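Local coordinates for iron-regulated ABC transporter siderophore-binding protein SirA (Staphylococcus aureus subsp. aureus, PDB 3MWF) that binds the iron-loaded siderophore staphyloferrin B and probably delivers it to an ABC transporter for iron uptake, at residues Ile215-Asp229 / Leu254-Glu268. Numbering follows the deposited sequence.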
# COMPACT_ATOMS: atom_id res chain seq x y z
N ILE A 215 18.09 5.28 14.26
CA ILE A 215 16.85 4.96 14.97
C ILE A 215 16.07 6.20 15.48
O ILE A 215 14.84 6.23 15.41
CB ILE A 215 17.10 3.90 16.05
CG1 ILE A 215 17.20 2.52 15.37
CG2 ILE A 215 15.98 3.93 17.10
CD1 ILE A 215 17.77 1.41 16.28
N PRO A 216 16.78 7.25 15.96
CA PRO A 216 16.01 8.42 16.39
C PRO A 216 15.04 9.02 15.37
O PRO A 216 14.09 9.69 15.77
CB PRO A 216 17.11 9.42 16.78
CG PRO A 216 18.17 8.52 17.35
CD PRO A 216 18.19 7.36 16.38
N LEU A 217 15.29 8.82 14.07
CA LEU A 217 14.38 9.29 13.04
C LEU A 217 12.98 8.66 13.16
O LEU A 217 12.00 9.23 12.66
CB LEU A 217 14.99 9.07 11.63
CG LEU A 217 14.29 9.68 10.41
CD1 LEU A 217 14.23 11.22 10.55
CD2 LEU A 217 15.02 9.29 9.09
N MET A 218 12.90 7.51 13.83
CA MET A 218 11.66 6.79 14.05
C MET A 218 10.82 7.39 15.16
O MET A 218 9.69 6.94 15.40
CB MET A 218 11.99 5.35 14.47
CG MET A 218 12.78 4.59 13.42
SD MET A 218 13.23 3.00 14.13
CE MET A 218 14.17 2.36 12.76
N ASN A 219 11.36 8.37 15.90
CA ASN A 219 10.67 8.78 17.13
C ASN A 219 9.22 9.20 16.89
O ASN A 219 8.91 9.88 15.92
CB ASN A 219 11.43 9.91 17.86
CG ASN A 219 11.01 9.99 19.32
OD1 ASN A 219 10.67 8.96 19.95
ND2 ASN A 219 10.99 11.21 19.86
N ALA A 220 8.33 8.79 17.80
CA ALA A 220 6.91 9.00 17.67
C ALA A 220 6.27 8.71 19.02
O ALA A 220 6.89 8.09 19.89
CB ALA A 220 6.34 8.04 16.62
N ASP A 221 5.04 9.19 19.20
CA ASP A 221 4.22 8.80 20.36
C ASP A 221 3.72 7.35 20.31
O ASP A 221 3.52 6.72 21.34
CB ASP A 221 3.03 9.74 20.48
CG ASP A 221 3.47 11.18 20.58
OD1 ASP A 221 4.42 11.47 21.34
OD2 ASP A 221 2.88 12.00 19.86
N HIS A 222 3.53 6.83 19.10
CA HIS A 222 3.20 5.42 18.89
C HIS A 222 3.92 4.90 17.65
O HIS A 222 3.96 5.60 16.62
CB HIS A 222 1.69 5.25 18.70
CG HIS A 222 1.23 3.84 18.91
ND1 HIS A 222 0.65 3.41 20.10
CD2 HIS A 222 1.33 2.75 18.12
CE1 HIS A 222 0.42 2.11 20.02
NE2 HIS A 222 0.81 1.68 18.83
N ILE A 223 4.43 3.67 17.74
CA ILE A 223 5.19 3.08 16.64
C ILE A 223 4.53 1.78 16.22
O ILE A 223 4.18 0.96 17.06
CB ILE A 223 6.68 2.86 17.04
CG1 ILE A 223 7.40 4.20 17.23
CG2 ILE A 223 7.42 1.94 16.01
CD1 ILE A 223 8.85 4.08 17.75
N PHE A 224 4.36 1.62 14.91
CA PHE A 224 3.72 0.45 14.34
C PHE A 224 4.80 -0.35 13.68
O PHE A 224 5.47 0.15 12.77
CB PHE A 224 2.68 0.93 13.33
CG PHE A 224 1.59 1.76 13.95
CD1 PHE A 224 0.54 1.12 14.62
CD2 PHE A 224 1.64 3.16 13.96
CE1 PHE A 224 -0.46 1.86 15.23
CE2 PHE A 224 0.64 3.92 14.55
CZ PHE A 224 -0.42 3.26 15.20
N VAL A 225 4.99 -1.59 14.13
CA VAL A 225 6.09 -2.41 13.61
C VAL A 225 5.60 -3.47 12.62
O VAL A 225 4.73 -4.27 12.97
CB VAL A 225 6.86 -3.08 14.76
CG1 VAL A 225 7.91 -4.06 14.25
CG2 VAL A 225 7.54 -2.02 15.62
N VAL A 226 6.19 -3.51 11.43
CA VAL A 226 5.83 -4.49 10.38
C VAL A 226 7.05 -5.32 10.04
O VAL A 226 8.10 -4.78 9.67
CB VAL A 226 5.33 -3.79 9.09
CG1 VAL A 226 4.87 -4.84 8.06
CG2 VAL A 226 4.20 -2.81 9.36
N LYS A 227 6.94 -6.64 10.18
CA LYS A 227 8.04 -7.54 9.81
C LYS A 227 7.70 -8.01 8.40
O LYS A 227 6.68 -8.68 8.20
CB LYS A 227 8.11 -8.72 10.78
CG LYS A 227 8.78 -8.34 12.10
CD LYS A 227 8.81 -9.53 13.08
CE LYS A 227 7.47 -9.75 13.74
NZ LYS A 227 7.18 -8.70 14.78
N SER A 228 8.50 -7.62 7.41
CA SER A 228 8.15 -7.91 6.02
C SER A 228 9.35 -7.79 5.11
O SER A 228 10.04 -6.77 5.12
CB SER A 228 7.04 -6.96 5.54
OG SER A 228 6.65 -7.23 4.19
N ASP A 229 9.64 -8.85 4.37
CA ASP A 229 10.64 -8.80 3.31
C ASP A 229 10.34 -9.97 2.35
O ASP A 229 10.93 -11.08 2.49
CB ASP A 229 12.08 -8.88 3.87
CG ASP A 229 13.15 -8.56 2.84
OD1 ASP A 229 12.86 -8.61 1.62
OD2 ASP A 229 14.32 -8.32 3.21
N LEU A 254 13.47 5.62 22.35
CA LEU A 254 12.33 6.17 21.64
C LEU A 254 11.18 6.43 22.62
O LEU A 254 10.93 5.61 23.52
CB LEU A 254 11.85 5.20 20.53
CG LEU A 254 12.85 4.94 19.41
CD1 LEU A 254 12.39 3.75 18.56
CD2 LEU A 254 12.98 6.18 18.52
N ASP A 255 10.47 7.53 22.41
CA ASP A 255 9.31 7.87 23.24
C ASP A 255 8.29 6.73 23.28
O ASP A 255 7.82 6.34 24.37
CB ASP A 255 8.62 9.13 22.74
CG ASP A 255 9.48 10.38 22.87
OD1 ASP A 255 10.52 10.35 23.56
OD2 ASP A 255 9.12 11.40 22.28
N ALA A 256 7.89 6.21 22.12
CA ALA A 256 6.84 5.19 22.13
C ALA A 256 7.30 3.92 22.88
O ALA A 256 6.46 3.21 23.48
CB ALA A 256 6.36 4.85 20.70
N VAL A 257 8.60 3.62 22.80
CA VAL A 257 9.17 2.40 23.38
C VAL A 257 9.15 2.54 24.91
O VAL A 257 8.62 1.65 25.61
CB VAL A 257 10.58 2.11 22.85
CG1 VAL A 257 11.22 0.93 23.57
CG2 VAL A 257 10.52 1.77 21.35
N LYS A 258 9.64 3.68 25.40
CA LYS A 258 9.58 4.03 26.83
C LYS A 258 8.18 3.99 27.41
O LYS A 258 8.00 3.58 28.58
CB LYS A 258 10.18 5.43 27.05
CG LYS A 258 11.67 5.42 26.96
CD LYS A 258 12.26 6.76 27.36
CE LYS A 258 11.87 7.88 26.42
NZ LYS A 258 12.27 9.21 26.99
N ASN A 259 7.19 4.41 26.63
CA ASN A 259 5.82 4.52 27.09
C ASN A 259 4.96 3.30 26.78
O ASN A 259 3.73 3.35 26.93
CB ASN A 259 5.17 5.76 26.49
CG ASN A 259 5.85 7.05 26.94
OD1 ASN A 259 6.48 7.10 28.01
ND2 ASN A 259 5.75 8.08 26.11
N ASN A 260 5.61 2.23 26.33
CA ASN A 260 4.93 0.99 25.97
C ASN A 260 3.81 1.21 24.93
O ASN A 260 2.68 0.73 25.07
CB ASN A 260 4.37 0.31 27.26
CG ASN A 260 3.99 -1.13 27.05
OD1 ASN A 260 4.59 -1.85 26.24
ND2 ASN A 260 2.99 -1.58 27.81
N GLN A 261 4.14 1.97 23.88
CA GLN A 261 3.18 2.35 22.86
C GLN A 261 3.69 1.84 21.52
O GLN A 261 3.83 2.62 20.58
CB GLN A 261 3.04 3.86 22.78
CG GLN A 261 2.21 4.47 23.91
CD GLN A 261 0.80 3.95 23.94
OE1 GLN A 261 0.36 3.39 24.95
NE2 GLN A 261 0.08 4.12 22.84
N VAL A 262 3.99 0.55 21.47
CA VAL A 262 4.49 -0.06 20.23
C VAL A 262 3.48 -1.14 19.87
O VAL A 262 3.11 -1.95 20.74
CB VAL A 262 5.92 -0.66 20.40
CG1 VAL A 262 6.41 -1.31 19.11
CG2 VAL A 262 6.92 0.42 20.80
N SER A 263 2.98 -1.10 18.63
CA SER A 263 2.15 -2.21 18.12
C SER A 263 3.00 -3.12 17.28
O SER A 263 3.51 -2.71 16.23
CB SER A 263 0.98 -1.69 17.29
OG SER A 263 0.08 -0.90 18.05
N ASP A 264 3.16 -4.35 17.75
CA ASP A 264 4.07 -5.32 17.20
C ASP A 264 3.28 -6.32 16.37
O ASP A 264 2.07 -6.35 16.46
CB ASP A 264 4.77 -6.07 18.35
CG ASP A 264 6.22 -6.27 18.09
OD1 ASP A 264 6.62 -6.28 16.90
OD2 ASP A 264 6.98 -6.41 19.09
N ASP A 265 3.97 -7.16 15.61
CA ASP A 265 3.28 -8.16 14.77
C ASP A 265 1.96 -7.70 14.12
O ASP A 265 0.88 -8.21 14.40
CB ASP A 265 3.07 -9.46 15.52
CG ASP A 265 4.10 -10.50 15.15
OD1 ASP A 265 5.24 -10.41 15.68
OD2 ASP A 265 3.76 -11.38 14.33
N LEU A 266 2.09 -6.70 13.29
CA LEU A 266 0.99 -6.25 12.47
C LEU A 266 1.00 -7.11 11.22
O LEU A 266 2.05 -7.61 10.84
CB LEU A 266 1.24 -4.80 12.11
CG LEU A 266 1.33 -3.87 13.32
CD1 LEU A 266 1.75 -2.50 12.83
CD2 LEU A 266 -0.03 -3.80 14.01
N ASP A 267 -0.15 -7.27 10.59
CA ASP A 267 -0.24 -8.08 9.37
C ASP A 267 0.38 -7.31 8.22
O ASP A 267 -0.15 -6.27 7.82
CB ASP A 267 -1.70 -8.38 9.04
CG ASP A 267 -1.84 -9.50 8.07
OD1 ASP A 267 -1.16 -9.51 7.01
OD2 ASP A 267 -2.60 -10.43 8.37
N GLU A 268 1.49 -7.82 7.69
CA GLU A 268 2.16 -7.14 6.54
C GLU A 268 1.25 -6.95 5.32
O GLU A 268 1.46 -6.03 4.53
CB GLU A 268 3.44 -7.88 6.13
CG GLU A 268 3.16 -9.32 5.62
CD GLU A 268 4.40 -10.08 5.21
OE1 GLU A 268 5.41 -9.51 4.76
OE2 GLU A 268 4.37 -11.31 5.35
O HOH W 1 7.24 11.61 20.31
O HOH W 2 4.08 7.51 23.85
O HOH W 3 4.61 -7.92 10.99
O HOH W 4 7.61 -10.91 4.15
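Strand 222-227 and the short outermost strand 262-263 pair in parallel at the border of the five-stranded sheet: I223 N bonds to Q261 O, S263 N to I223 O (2.9 Å) and V225 N to S263 O (2.8 Å, 172° at the hydrogen). CG of H222 stands anti to the backbone N (chi1 -162°), which turns the ring along the sheet edge toward Q261 and S263. Q261 O faces the centre of one ring face, 3.2 Å from the plane. H222 NE2 shares a hydrogen bond with S263 OG (2.8 Å), while ND1 accepts only a weak one from Q261 NE2. On the I223 face, I223 CD1 meets L254 CD1 (3.6 Å) and its CG1 packs on A256 CB. Strand 222-227, the helices that follow and strand 262-263 form a beta-alpha-beta crossover in this alpha/beta lobe of the binding protein. Where helix 255-258 begins, N219 grips D255 twice: OD1 takes D255 N in the carbonyl plane (2.9 Å), and ND2 meets D255 OD2 from above the carboxylate plane. Beyond the paired strands, K227 bends at chi3 and chi4 to bring NZ into salt bridges with D265 OD1 (2.7 Å) and D264 OD1; E242 of helix 236-246 is a further salt-bridge partner. Near staphyloferrin B, S228 OG donates to the anti lone pair of E268 OE1 (2.7 Å), and a water links that oxygen to D229 N.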